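Local coordinates for protein CalU16 (Micromonospora echinospora, PDB 4FPW) that is a Bet v 1-like protein that probably protects its producer from the enediyne calicheamicin by self-sacrifice, at residues 44-47 and 52-55; 71-76 and 82-87; 92-97 and 118-123. All coordinates share one frame; numbering follows the deposited sequence.

Contact 1 (44-47 and 52-55)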
ATOM      1  N   ASN A  44     -10.839  -5.870 -11.755  1.00 52.42           N
ATOM      2  CA  ASN A  44     -11.565  -5.001 -12.687  1.00 53.33           C
ATOM      3  C   ASN A  44     -11.897  -3.631 -12.078  1.00 52.19           C
ATOM      4  O   ASN A  44     -12.485  -2.785 -12.739  1.00 52.11           O
ATOM      5  CB  ASN A  44     -12.869  -5.666 -13.139  1.00 55.25           C
ATOM      6  CG  ASN A  44     -12.641  -6.909 -13.987  1.00 56.45           C
ATOM      7  OD1 ASN A  44     -11.813  -6.924 -14.895  1.00 56.11           O
ATOM      8  ND2 ASN A  44     -13.403  -7.957 -13.701  1.00 58.27           N
ATOM      9  N   ARG A  45     -11.552  -3.431 -10.811  1.00 50.51           N
ATOM     10  CA  ARG A  45     -11.628  -2.123 -10.196  1.00 50.66           C
ATOM     11  C   ARG A  45     -10.235  -1.578  -9.873  1.00 49.43           C
ATOM     12  O   ARG A  45     -10.002  -0.381 -10.007  1.00 47.20           O
ATOM     13  CB  ARG A  45     -12.502  -2.178  -8.945  1.00 51.93           C
ATOM     14  CG  ARG A  45     -13.942  -2.518  -9.258  1.00 55.01           C
ATOM     15  CD  ARG A  45     -14.883  -2.023  -8.178  1.00 57.86           C
ATOM     16  NE  ARG A  45     -16.204  -2.589  -8.409  1.00 61.40           N
ATOM     17  CZ  ARG A  45     -17.186  -2.680  -7.514  1.00 63.97           C
ATOM     18  NH1 ARG A  45     -17.039  -2.232  -6.270  1.00 62.64           N
ATOM     19  NH2 ARG A  45     -18.344  -3.232  -7.879  1.00 66.62           N
ATOM     20  N   ILE A  46      -9.314  -2.442  -9.441  1.00 49.01           N
ATOM     21  CA  ILE A  46      -7.914  -2.028  -9.249  1.00 48.36           C
ATOM     22  C   ILE A  46      -7.358  -1.508 -10.583  1.00 49.30           C
ATOM     23  O   ILE A  46      -6.477  -0.655 -10.631  1.00 49.50           O
ATOM     24  CB  ILE A  46      -7.040  -3.192  -8.752  1.00 48.67           C
ATOM     25  CG1 ILE A  46      -7.508  -3.690  -7.378  1.00 48.54           C
ATOM     26  CG2 ILE A  46      -5.582  -2.772  -8.642  1.00 49.20           C
ATOM     27  CD1 ILE A  46      -6.951  -5.050  -7.014  1.00 47.65           C
ATOM     28  N   ASN A  47      -7.913  -2.014 -11.672  1.00 50.97           N
ATOM     29  CA  ASN A  47      -7.467  -1.665 -13.009  1.00 52.88           C
ATOM     30  C   ASN A  47      -7.729  -0.211 -13.392  1.00 53.50           C
ATOM     31  O   ASN A  47      -7.071   0.342 -14.279  1.00 51.86           O
ATOM     32  CB  ASN A  47      -8.198  -2.532 -14.032  1.00 55.60           C
ATOM     33  CG  ASN A  47      -7.260  -3.256 -14.971  1.00 59.73           C
ATOM     34  OD1 ASN A  47      -7.720  -4.037 -15.816  1.00 65.98           O
ATOM     35  ND2 ASN A  47      -5.945  -2.997 -14.863  1.00 58.44           N
ATOM     36  N   GLU A  52      -3.364  -3.595 -12.651  1.00 51.75           N
ATOM     37  CA  GLU A  52      -4.020  -4.868 -12.331  1.00 52.90           C
ATOM     38  C   GLU A  52      -3.071  -6.022 -12.009  1.00 55.68           C
ATOM     39  O   GLU A  52      -2.095  -6.246 -12.722  1.00 58.85           O
ATOM     40  CB  GLU A  52      -4.911  -5.341 -13.457  1.00 53.42           C
ATOM     41  CG  GLU A  52      -5.801  -6.494 -13.040  1.00 54.13           C
ATOM     42  CD  GLU A  52      -6.392  -7.226 -14.211  1.00 56.36           C
ATOM     43  OE1 GLU A  52      -7.002  -6.560 -15.067  1.00 57.96           O
ATOM     44  OE2 GLU A  52      -6.246  -8.469 -14.275  1.00 57.34           O
ATOM     45  N   PRO A  53      -3.391  -6.790 -10.951  1.00 55.22           N
ATOM     46  CA  PRO A  53      -2.662  -8.006 -10.623  1.00 53.69           C
ATOM     47  C   PRO A  53      -3.130  -9.214 -11.396  1.00 54.73           C
ATOM     48  O   PRO A  53      -4.304  -9.295 -11.779  1.00 52.12           O
ATOM     49  CB  PRO A  53      -2.993  -8.216  -9.151  1.00 53.24           C
ATOM     50  CG  PRO A  53      -4.358  -7.657  -9.011  1.00 54.03           C
ATOM     51  CD  PRO A  53      -4.376  -6.453  -9.907  1.00 54.68           C
ATOM     52  N   LYS A  54      -2.209 -10.163 -11.574  1.00 54.53           N
ATOM     53  CA  LYS A  54      -2.461 -11.368 -12.343  1.00 56.14           C
ATOM     54  C   LYS A  54      -1.889 -12.597 -11.633  1.00 58.19           C
ATOM     55  O   LYS A  54      -0.851 -12.531 -10.946  1.00 56.39           O
ATOM     56  CB  LYS A  54      -1.924 -11.211 -13.763  1.00 57.38           C
ATOM     57  CG  LYS A  54      -2.810 -10.287 -14.585  1.00 58.91           C
ATOM     58  CD  LYS A  54      -2.356 -10.102 -16.022  1.00 63.01           C
ATOM     59  CE  LYS A  54      -3.529  -9.690 -16.910  1.00 65.35           C
ATOM     60  NZ  LYS A  54      -4.310  -8.574 -16.286  1.00 64.51           N
ATOM     61  N   GLY A  55      -2.608 -13.707 -11.791  1.00 58.47           N
ATOM     62  CA  GLY A  55      -2.381 -14.911 -11.016  1.00 59.42           C
ATOM     63  C   GLY A  55      -3.703 -15.282 -10.390  1.00 60.70           C
ATOM     64  O   GLY A  55      -4.733 -14.705 -10.755  1.00 60.52           O
TER
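Ile46 has its longer arm CG1 beside the backbone N (chi1 -63°), which leaves the branch CG2 anti to it, and chi2 carries CD1 on toward Pro53. Two methyls of one side chain therefore reach the same ring: CG2 of Ile46 lies 4.1 Å from Pro53 CD, and CD1 of Ile46 is as near to that carbon. The two side chains cross at about a right angle; CG2 rests near CD, while CD1 lies by both CD and CG. A branched aliphatic suits the inner side of the helix, and a stiff proline offers it a fixed apolar surface.

On the more exposed side, Glu52 sets CG anti to its own N (chi1 -169°) and runs out extended, crossing the Asn47 side chain at a slant, with Asn47 CG 3.5 Å from Glu52 CB. The amide and carboxylate planes stand 69° apart. Glu52 also has a charged partner in its own segment: Lys54 NZ lies 2.8 Å from Glu52 OE2, a salt bridge in which the ammonium sits above the carboxylate plane. This pairing probably steadies the acid and favours its ionised form.

This short helix-to-strand connection packs helix 43-49 beside the edge of the antiparallel sheet in the Bet v 1-like fold: Lys54 of edge strand 53-54 shares backbone hydrogen bonds with Ala64, and Pro53 packs on Phe63 and Leu65 of strand 62-65.

Contact 2 (71-76 and 82-87)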
ATOM      1  N   GLY A  71       4.214 -11.194  -5.948  1.00 42.96           N
ATOM      2  CA  GLY A  71       4.363 -11.688  -4.605  1.00 43.16           C
ATOM      3  C   GLY A  71       3.290 -12.666  -4.318  1.00 44.03           C
ATOM      4  O   GLY A  71       2.538 -13.058  -5.208  1.00 43.76           O
ATOM      5  N   ASP A  72       3.226 -13.071  -3.065  1.00 46.47           N
ATOM      6  CA  ASP A  72       2.234 -14.042  -2.662  1.00 48.65           C
ATOM      7  C   ASP A  72       1.176 -13.362  -1.838  1.00 47.98           C
ATOM      8  O   ASP A  72       1.333 -12.221  -1.411  1.00 47.53           O
ATOM      9  CB  ASP A  72       2.891 -15.204  -1.932  1.00 49.77           C
ATOM     10  CG  ASP A  72       3.799 -15.979  -2.847  1.00 52.78           C
ATOM     11  OD1 ASP A  72       3.274 -16.611  -3.795  1.00 55.00           O
ATOM     12  OD2 ASP A  72       5.034 -15.914  -2.660  1.00 53.44           O
ATOM     13  N   ILE A  73       0.087 -14.084  -1.657  1.00 47.72           N
ATOM     14  CA  ILE A  73      -1.047 -13.599  -0.956  1.00 47.09           C
ATOM     15  C   ILE A  73      -1.056 -14.381   0.334  1.00 47.96           C
ATOM     16  O   ILE A  73      -1.666 -15.453   0.432  1.00 48.28           O
ATOM     17  CB  ILE A  73      -2.316 -13.800  -1.809  1.00 49.17           C
ATOM     18  CG1 ILE A  73      -2.168 -13.009  -3.122  1.00 49.48           C
ATOM     19  CG2 ILE A  73      -3.566 -13.377  -1.050  1.00 49.64           C
ATOM     20  CD1 ILE A  73      -3.339 -13.147  -4.077  1.00 51.21           C
ATOM     21  N   LEU A  74      -0.362 -13.830   1.326  1.00 47.54           N
ATOM     22  CA  LEU A  74      -0.247 -14.462   2.642  1.00 48.28           C
ATOM     23  C   LEU A  74      -1.617 -14.504   3.339  1.00 49.42           C
ATOM     24  O   LEU A  74      -2.159 -15.593   3.570  1.00 52.66           O
ATOM     25  CB  LEU A  74       0.812 -13.744   3.507  1.00 47.19           C
ATOM     26  CG  LEU A  74       2.157 -13.429   2.830  1.00 46.79           C
ATOM     27  CD1 LEU A  74       3.113 -12.653   3.731  1.00 46.48           C
ATOM     28  CD2 LEU A  74       2.816 -14.705   2.321  1.00 47.19           C
ATOM     29  N   ARG A  75      -2.199 -13.332   3.618  1.00 48.71           N
ATOM     30  CA  ARG A  75      -3.484 -13.240   4.353  1.00 47.53           C
ATOM     31  C   ARG A  75      -4.562 -12.460   3.591  1.00 47.64           C
ATOM     32  O   ARG A  75      -4.287 -11.410   2.998  1.00 44.90           O
ATOM     33  CB  ARG A  75      -3.262 -12.564   5.707  1.00 46.63           C
ATOM     34  CG  ARG A  75      -4.311 -12.896   6.755  1.00 46.78           C
ATOM     35  CD  ARG A  75      -4.051 -14.267   7.344  1.00 46.47           C
ATOM     36  NE  ARG A  75      -4.904 -14.520   8.490  1.00 47.40           N
ATOM     37  CZ  ARG A  75      -5.181 -15.720   8.983  1.00 48.10           C
ATOM     38  NH1 ARG A  75      -4.667 -16.818   8.434  1.00 49.93           N
ATOM     39  NH2 ARG A  75      -5.984 -15.821  10.032  1.00 48.27           N
ATOM     40  N   CYS A  76      -5.789 -12.977   3.626  1.00 50.29           N
ATOM     41  CA  CYS A  76      -6.938 -12.309   3.018  1.00 51.43           C
ATOM     42  C   CYS A  76      -8.162 -12.521   3.901  1.00 53.28           C
ATOM     43  O   CYS A  76      -8.738 -13.623   3.939  1.00 55.77           O
ATOM     44  CB  CYS A  76      -7.197 -12.827   1.600  1.00 52.35           C
ATOM     45  SG  CYS A  76      -8.075 -11.653   0.527  1.00 54.85           S
ATOM     46  N   LEU A  82      -5.634  -7.589   4.407  1.00 46.67           N
ATOM     47  CA  LEU A  82      -5.001  -8.080   3.205  1.00 45.75           C
ATOM     48  C   LEU A  82      -3.523  -7.966   3.485  1.00 46.01           C
ATOM     49  O   LEU A  82      -3.054  -6.863   3.800  1.00 45.81           O
ATOM     50  CB  LEU A  82      -5.392  -7.183   2.013  1.00 46.20           C
ATOM     51  CG  LEU A  82      -5.415  -7.672   0.549  1.00 46.15           C
ATOM     52  CD1 LEU A  82      -4.336  -7.012  -0.296  1.00 45.62           C
ATOM     53  CD2 LEU A  82      -5.345  -9.192   0.433  1.00 46.36           C
ATOM     54  N   THR A  83      -2.816  -9.102   3.462  1.00 44.92           N
ATOM     55  CA  THR A  83      -1.361  -9.110   3.526  1.00 43.64           C
ATOM     56  C   THR A  83      -0.795  -9.887   2.331  1.00 44.08           C
ATOM     57  O   THR A  83      -1.309 -10.935   1.935  1.00 43.79           O
ATOM     58  CB  THR A  83      -0.834  -9.725   4.831  1.00 44.17           C
ATOM     59  OG1 THR A  83      -1.579  -9.212   5.939  1.00 44.24           O
ATOM     60  CG2 THR A  83       0.665  -9.408   5.019  1.00 44.24           C
ATOM     61  N   ILE A  84       0.272  -9.348   1.767  1.00 42.89           N
ATOM     62  CA  ILE A  84       0.923  -9.930   0.629  1.00 43.73           C
ATOM     63  C   ILE A  84       2.423  -9.697   0.736  1.00 43.95           C
ATOM     64  O   ILE A  84       2.856  -8.719   1.370  1.00 43.36           O
ATOM     65  CB  ILE A  84       0.433  -9.301  -0.683  1.00 43.63           C
ATOM     66  CG1 ILE A  84       0.629  -7.775  -0.688  1.00 43.03           C
ATOM     67  CG2 ILE A  84      -1.014  -9.648  -0.918  1.00 43.03           C
ATOM     68  CD1 ILE A  84       0.878  -7.225  -2.071  1.00 42.85           C
ATOM     69  N   SER A  85       3.202 -10.591   0.126  1.00 42.78           N
ATOM     70  CA  SER A  85       4.657 -10.412   0.034  1.00 42.77           C
ATOM     71  C   SER A  85       4.906  -9.506  -1.138  1.00 41.25           C
ATOM     72  O   SER A  85       4.015  -9.258  -1.931  1.00 40.45           O
ATOM     73  CB  SER A  85       5.407 -11.749  -0.181  1.00 44.72           C
ATOM     74  OG  SER A  85       5.209 -12.270  -1.496  1.00 45.36           O
ATOM     75  N   TRP A  86       6.128  -9.025  -1.259  1.00 41.73           N
ATOM     76  CA  TRP A  86       6.421  -7.996  -2.228  1.00 42.86           C
ATOM     77  C   TRP A  86       7.863  -8.161  -2.730  1.00 45.15           C
ATOM     78  O   TRP A  86       8.822  -7.747  -2.055  1.00 44.40           O
ATOM     79  CB  TRP A  86       6.200  -6.634  -1.576  1.00 42.20           C
ATOM     80  CG  TRP A  86       6.153  -5.514  -2.523  1.00 41.03           C
ATOM     81  CD1 TRP A  86       7.195  -4.740  -2.928  1.00 42.39           C
ATOM     82  CD2 TRP A  86       4.998  -5.026  -3.200  1.00 41.74           C
ATOM     83  NE1 TRP A  86       6.767  -3.802  -3.840  1.00 42.45           N
ATOM     84  CE2 TRP A  86       5.416  -3.953  -4.017  1.00 41.90           C
ATOM     85  CE3 TRP A  86       3.642  -5.398  -3.200  1.00 41.69           C
ATOM     86  CZ2 TRP A  86       4.535  -3.242  -4.816  1.00 42.28           C
ATOM     87  CZ3 TRP A  86       2.762  -4.682  -3.979  1.00 42.53           C
ATOM     88  CH2 TRP A  86       3.209  -3.608  -4.780  1.00 43.33           C
ATOM     89  N   VAL A  87       8.009  -8.782  -3.906  1.00 46.45           N
ATOM     90  CA  VAL A  87       9.342  -9.062  -4.453  1.00 47.85           C
ATOM     91  C   VAL A  87       9.653  -8.148  -5.652  1.00 49.13           C
ATOM     92  O   VAL A  87       8.811  -7.976  -6.536  1.00 47.08           O
ATOM     93  CB  VAL A  87       9.607 -10.583  -4.727  1.00 49.01           C
ATOM     94  CG1 VAL A  87       8.360 -11.456  -4.584  1.00 48.82           C
ATOM     95  CG2 VAL A  87      10.299 -10.809  -6.070  1.00 49.85           C
TER
HETATM   96  O   HOH W   1       6.424 -14.726  -0.936  1.00 44.80           O
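Arg75 and Thr83 form the regular, tightly bonded part of this pairing. They are an antiparallel hydrogen-bonded pair, with Thr83 N donating a hydrogen bond to Arg75 O at 2.8 Å and Arg75 N reaching back to Thr83 O at 3.1 Å, while Thr83 CB packs on Arg75 CB. A beta-branched threonine fits such an extended site, filling the space beside the backbone. Next along, on the face that carries Trp37 of helix 33-41, Cys76 SG rests 3.7 Å from Leu82 CD2, a small soft sulfur against a methyl of the branched leucine. Ile73 CG1 meets Ile84 CG2 farther down, two aliphatic chains at the point where the regular pairing breaks.

At the other end the bonding passes partly through a side chain. Ser85 N still binds Asp72 O at 2.9 Å, but Asp72 N donates to Ser85 OG, at 2.7 Å and nearly straight (166°). The hydroxyl gets there by lying between its own N and carbonyl carbon (chi1 72°). Gly71 suits its place because it has no CB to run into Ser85 O, so its CA can come 3.3 Å from Ser85 OG. The solvent side is looser: a water bridges Asp72 OD2 and Ser85 OG, Leu74, though exposed, brings its CG near Ser85 N, and Arg75 bends at chi2 and leads its guanidinium away to a salt bridge with Glu77.

Leu74 and Arg75 both face Thr83, which makes a classic beta bulge in the hairpin of strands 70-77 and 81-86, within the antiparallel sheet of a Bet v 1-like fold.

Contact 3 (92-97 and 118-123)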
ATOM      1  N   PRO A  92      15.383  -6.194  -1.406  1.00 52.04           N
ATOM      2  CA  PRO A  92      15.044  -7.221  -0.431  1.00 51.06           C
ATOM      3  C   PRO A  92      13.557  -7.408  -0.454  1.00 47.86           C
ATOM      4  O   PRO A  92      12.866  -6.572  -1.005  1.00 46.53           O
ATOM      5  CB  PRO A  92      15.491  -6.629   0.903  1.00 51.62           C
ATOM      6  CG  PRO A  92      15.485  -5.157   0.692  1.00 52.21           C
ATOM      7  CD  PRO A  92      15.823  -4.945  -0.754  1.00 52.75           C
ATOM      8  N   ASP A  93      13.084  -8.516   0.100  1.00 47.75           N
ATOM      9  CA  ASP A  93      11.673  -8.842   0.046  1.00 47.16           C
ATOM     10  C   ASP A  93      10.993  -8.015   1.114  1.00 46.82           C
ATOM     11  O   ASP A  93      11.584  -7.690   2.143  1.00 47.86           O
ATOM     12  CB  ASP A  93      11.418 -10.355   0.218  1.00 47.39           C
ATOM     13  CG  ASP A  93      11.659 -11.156  -1.080  1.00 48.82           C
ATOM     14  OD1 ASP A  93      12.376 -10.656  -1.975  1.00 47.81           O
ATOM     15  OD2 ASP A  93      11.116 -12.283  -1.214  1.00 48.35           O
ATOM     16  N   SER A  94       9.754  -7.655   0.831  1.00 46.86           N
ATOM     17  CA  SER A  94       8.980  -6.731   1.648  1.00 44.89           C
ATOM     18  C   SER A  94       7.648  -7.364   1.963  1.00 43.21           C
ATOM     19  O   SER A  94       7.358  -8.472   1.519  1.00 41.15           O
ATOM     20  CB  SER A  94       8.727  -5.441   0.872  1.00 45.00           C
ATOM     21  OG  SER A  94       9.916  -4.721   0.595  1.00 46.15           O
ATOM     22  N   GLU A  95       6.828  -6.643   2.716  1.00 43.53           N
ATOM     23  CA  GLU A  95       5.490  -7.113   3.064  1.00 42.84           C
ATOM     24  C   GLU A  95       4.611  -5.894   3.116  1.00 43.32           C
ATOM     25  O   GLU A  95       5.033  -4.845   3.596  1.00 42.23           O
ATOM     26  CB  GLU A  95       5.547  -7.779   4.426  1.00 43.94           C
ATOM     27  CG  GLU A  95       4.505  -8.832   4.742  1.00 44.56           C
ATOM     28  CD  GLU A  95       4.937  -9.646   5.955  1.00 46.06           C
ATOM     29  OE1 GLU A  95       5.959 -10.363   5.834  1.00 46.97           O
ATOM     30  OE2 GLU A  95       4.292  -9.554   7.031  1.00 44.60           O
ATOM     31  N   VAL A  96       3.396  -6.032   2.603  1.00 44.74           N
ATOM     32  CA  VAL A  96       2.450  -4.943   2.542  1.00 43.44           C
ATOM     33  C   VAL A  96       1.138  -5.416   3.167  1.00 45.09           C
ATOM     34  O   VAL A  96       0.757  -6.590   3.021  1.00 42.81           O
ATOM     35  CB  VAL A  96       2.182  -4.460   1.098  1.00 44.41           C
ATOM     36  CG1 VAL A  96       1.557  -3.061   1.122  1.00 46.46           C
ATOM     37  CG2 VAL A  96       3.455  -4.414   0.275  1.00 44.31           C
ATOM     38  N   GLU A  97       0.447  -4.503   3.861  1.00 44.27           N
ATOM     39  CA  GLU A  97      -0.803  -4.862   4.510  1.00 44.52           C
ATOM     40  C   GLU A  97      -1.823  -3.769   4.396  1.00 44.97           C
ATOM     41  O   GLU A  97      -1.514  -2.584   4.547  1.00 45.41           O
ATOM     42  CB  GLU A  97      -0.594  -5.197   5.986  1.00 46.05           C
ATOM     43  CG  GLU A  97      -1.792  -5.877   6.621  1.00 47.72           C
ATOM     44  CD  GLU A  97      -1.567  -6.205   8.076  1.00 50.32           C
ATOM     45  OE1 GLU A  97      -0.880  -7.204   8.376  1.00 53.03           O
ATOM     46  OE2 GLU A  97      -2.072  -5.457   8.932  1.00 51.90           O
ATOM     47  N   GLU A 118      16.228   0.775   4.572  1.00 49.95           N
ATOM     48  CA  GLU A 118      15.976   2.185   4.891  1.00 51.61           C
ATOM     49  C   GLU A 118      15.688   3.038   3.657  1.00 51.55           C
ATOM     50  O   GLU A 118      14.811   3.889   3.686  1.00 53.48           O
ATOM     51  CB  GLU A 118      17.153   2.803   5.628  1.00 54.01           C
ATOM     52  CG  GLU A 118      16.897   4.250   6.039  1.00 54.68           C
ATOM     53  CD  GLU A 118      17.775   4.685   7.186  1.00 55.08           C
ATOM     54  OE1 GLU A 118      17.238   4.995   8.270  1.00 54.47           O
ATOM     55  OE2 GLU A 118      19.007   4.687   7.008  1.00 58.72           O
ATOM     56  N   GLN A 119      16.446   2.813   2.589  1.00 52.75           N
ATOM     57  CA  GLN A 119      16.243   3.493   1.309  1.00 51.34           C
ATOM     58  C   GLN A 119      14.847   3.212   0.762  1.00 50.23           C
ATOM     59  O   GLN A 119      14.134   4.126   0.328  1.00 49.23           O
ATOM     60  CB  GLN A 119      17.290   3.000   0.324  1.00 53.07           C
ATOM     61  CG  GLN A 119      17.376   3.798  -0.959  1.00 54.05           C
ATOM     62  CD  GLN A 119      18.579   3.400  -1.782  1.00 55.88           C
ATOM     63  OE1 GLN A 119      19.670   3.218  -1.245  1.00 55.36           O
ATOM     64  NE2 GLN A 119      18.389   3.259  -3.093  1.00 57.89           N
HETATM   65  N   MSE A 120      14.454   1.941   0.820  1.00 47.19           N
HETATM   66  CA  MSE A 120      13.142   1.513   0.357  1.00 45.59           C
HETATM   67  C   MSE A 120      11.956   1.993   1.219  1.00 46.82           C
HETATM   68  O   MSE A 120      10.798   1.860   0.797  1.00 48.74           O
HETATM   69  CB  MSE A 120      13.120  -0.009   0.303  1.00 45.09           C
HETATM   70  CG  MSE A 120      12.036  -0.617  -0.563  1.00 44.06           C
HETATM   71 SE   MSE A 120      12.247  -2.395  -0.640  1.00 41.68          SE
HETATM   72  CE  MSE A 120      10.847  -2.857  -1.665  1.00 40.76           C
ATOM     73  N   LEU A 121      12.195   2.514   2.425  1.00 47.50           N
ATOM     74  CA  LEU A 121      11.059   3.008   3.230  1.00 46.38           C
ATOM     75  C   LEU A 121      10.411   4.168   2.494  1.00 45.89           C
ATOM     76  O   LEU A 121       9.253   4.092   2.083  1.00 45.06           O
ATOM     77  CB  LEU A 121      11.478   3.480   4.626  1.00 46.60           C
ATOM     78  CG  LEU A 121      11.443   2.507   5.801  1.00 45.44           C
ATOM     79  CD1 LEU A 121      11.649   3.295   7.080  1.00 46.58           C
ATOM     80  CD2 LEU A 121      10.155   1.735   5.886  1.00 44.47           C
ATOM     81  N   VAL A 122      11.195   5.227   2.317  1.00 45.38           N
ATOM     82  CA  VAL A 122      10.758   6.417   1.618  1.00 45.07           C
ATOM     83  C   VAL A 122      10.054   5.994   0.331  1.00 46.99           C
ATOM     84  O   VAL A 122       8.829   6.160   0.215  1.00 47.06           O
ATOM     85  CB  VAL A 122      11.946   7.342   1.296  1.00 46.43           C
ATOM     86  CG1 VAL A 122      11.466   8.623   0.628  1.00 47.85           C
ATOM     87  CG2 VAL A 122      12.731   7.670   2.562  1.00 47.66           C
ATOM     88  N   GLU A 123      10.825   5.387  -0.586  1.00 46.87           N
ATOM     89  CA  GLU A 123      10.381   5.025  -1.946  1.00 46.72           C
ATOM     90  C   GLU A 123       8.999   4.408  -2.044  1.00 45.43           C
ATOM     91  O   GLU A 123       8.290   4.574  -3.041  1.00 45.85           O
ATOM     92  CB  GLU A 123      11.375   4.059  -2.576  1.00 47.83           C
ATOM     93  CG  GLU A 123      12.670   4.741  -2.970  1.00 49.90           C
ATOM     94  CD  GLU A 123      13.745   3.789  -3.432  1.00 52.06           C
ATOM     95  OE1 GLU A 123      13.550   2.549  -3.353  1.00 53.74           O
ATOM     96  OE2 GLU A 123      14.794   4.297  -3.880  1.00 54.42           O
TER
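Met120, present as selenomethionine, reaches from its helix to Ser94 and Pro92. Its terminal CE lies 3.1 Å from Ser94 OG, and its SE is 3.5 Å from the same oxygen. SE also lies 4.4 Å from Pro92 CD and 4.2 Å from Pro92 O, so it has a ring carbon and a carbonyl as looser neighbours.

The reach comes from a fully extended chain: CG is anti to the backbone N (chi1 -161°), and chi2 and chi3 are both near 180°. A long unbranched side chain suits a helix whose backbone stands off segment 92-97, the nearest CA atoms, of Pro92 and Met120, being 9.0 Å apart. Small Ser94 lets the methyl come right up to its hydroxyl.

Farther out, backbone hydrogen bonds to Trp86 hold Ser94 in the sheet, and Thr115 of strand 106-115 touches both Ser94 and Met120. Beside the start of helix 118-138, Lys91 packs on Met120 and forms a salt bridge with Glu123.

The chemistry is probably mostly dispersion: the selenium, standing in for methionine sulfur, and its methyl settle against a hydroxyl and a proline ring. The close CE-OG approach fits the methyl tightly, in a buried contact of little directional demand.

From the N terminus the three contacts follow in series, none nested in or crossing another. Contact 1 closes the short link from helix 43-49 to the edge strand 53-54. Contact 2 closes the tight turn between strands 70-77 and 81-86. Contact 3 spans a wider loop, through the rest of strand 94-103 and strand 106-115, to bring helix 118-138 over the sheet. All three reach one antiparallel sheet. Contacts 2 and 3 adjoin, since strands 81-86 and 94-103 are neighbours; Ile84 O and Val96 N, 3.0 Å apart, probably hydrogen-bond. Contact 1 stands apart, its nearest atoms about 7 Å from contact 2 and about 12 Å from contact 3.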